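Local coordinates for Lactamase_B domain-containing protein (Pontibacter korlensis, PDB 6XFR) that hydrolyses beta-lactam antibiotics as a zinc-dependent class B1 metallo-beta-lactamase, at the interface of chains A and B. Coordinates in Å, arbitrary orientation; residue numbers count along the deposited sequence, not the author numbering. Chains: chain A/B, Lactamase_B domain-containing protein.

The interface of chains A and B. Residues chain A 195-196, 207-208; chain B 196.
The loop of chain B just ahead of strand 197-200 reaches over two loop segments of chain A: the same loop before its own strand 197-200, and the stretch leading into helix 209-217. B:Lys196 does most of the touching. Its CG lies beside the backbone N, opposite the carbonyl carbon, which lays CG and CD over A:Lys196; the bend at CG-CD (chi3 -88°) then turns CE and the amine toward A:Gln208. The two lysine side chains meet at a slant through their aliphatic parts, with B:Lys196 CD 3.8 Å from A:Lys196 CA and 3.9 Å from A:Lys196 CG. This is ordinary van der Waals contact between methylenes and a backbone carbon.

At the far end, B:Lys196 comes roughly perpendicular to the A:Gln208 side chain, its amine NZ 3.1 Å from the amide nitrogen NE2 of A:Gln208. Both groups are donors as modelled, while A:Gln208 OE1 is 3.5 Å from B:Lys196 NZ. Exchanging the amide's O and N would probably put an acceptor nearer the lysine, and the amide orientation may be uncertain at this resolution. The carboxylate of A:Asp207 stays farther off, its OD2 4.8 Å from B:Lys196 NZ; it may favour the ammonium electrostatically without forming a salt bridge.

The two-fold repeats this contact with the chains exchanged. As the enzyme is described as a monomer, the pairing may well reflect crystal packing. Each site lies at a molecular edge, where the loop into strand 197-200 adjoins the start of helix 209-217.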
loop_
_atom_site.group_PDB
_atom_site.type_symbol
_atom_site.label_atom_id
_atom_site.label_comp_id
_atom_site.label_asym_id
_atom_site.label_seq_id
_atom_site.Cartn_x
_atom_site.Cartn_y
_atom_site.Cartn_z
ATOM N N ALA A 195 14.480 3.404 3.548
ATOM C CA ALA A 195 13.375 2.476 3.352
ATOM C C ALA A 195 12.294 3.120 2.485
ATOM O O ALA A 195 11.917 4.279 2.687
ATOM C CB ALA A 195 12.786 2.053 4.703
ATOM N N LYS A 196 11.791 2.362 1.517
ATOM C CA LYS A 196 10.769 2.904 0.627
ATOM C C LYS A 196 9.362 2.604 1.129
ATOM O O LYS A 196 8.482 3.464 1.036
ATOM C CB LYS A 196 10.932 2.364 -0.799
ATOM C CG LYS A 196 12.232 2.730 -1.439
ATOM C CD LYS A 196 12.184 2.542 -2.950
ATOM C CE LYS A 196 12.356 1.103 -3.334
ATOM N NZ LYS A 196 12.162 0.898 -4.791
ATOM N N ASP A 207 4.802 5.229 3.624
ATOM C CA ASP A 207 6.225 5.533 3.570
ATOM C C ASP A 207 6.779 5.691 4.993
ATOM O O ASP A 207 6.161 5.271 5.980
ATOM C CB ASP A 207 6.465 6.750 2.653
ATOM C CG ASP A 207 5.809 8.045 3.156
ATOM O OD1 ASP A 207 5.238 8.044 4.278
ATOM O OD2 ASP A 207 5.868 9.072 2.404
ATOM N N GLN A 208 7.953 6.311 5.122
ATOM C CA GLN A 208 8.549 6.455 6.444
ATOM C C GLN A 208 7.794 7.473 7.307
ATOM O O GLN A 208 8.189 7.724 8.451
ATOM C CB GLN A 208 10.037 6.807 6.298
ATOM C CG GLN A 208 10.336 8.251 5.923
ATOM C CD GLN A 208 10.150 8.542 4.441
ATOM O OE1 GLN A 208 9.037 8.739 3.986
ATOM N NE2 GLN A 208 11.247 8.589 3.688
ATOM N N LYS B 196 8.838 5.803 -5.255
ATOM C CA LYS B 196 8.736 4.824 -4.177
ATOM C C LYS B 196 7.408 4.089 -4.181
ATOM O O LYS B 196 7.369 2.885 -3.937
ATOM C CB LYS B 196 8.931 5.499 -2.821
ATOM C CG LYS B 196 10.282 6.122 -2.605
ATOM C CD LYS B 196 10.547 6.281 -1.138
ATOM C CE LYS B 196 10.041 7.579 -0.552
ATOM N NZ LYS B 196 10.174 7.554 0.948
#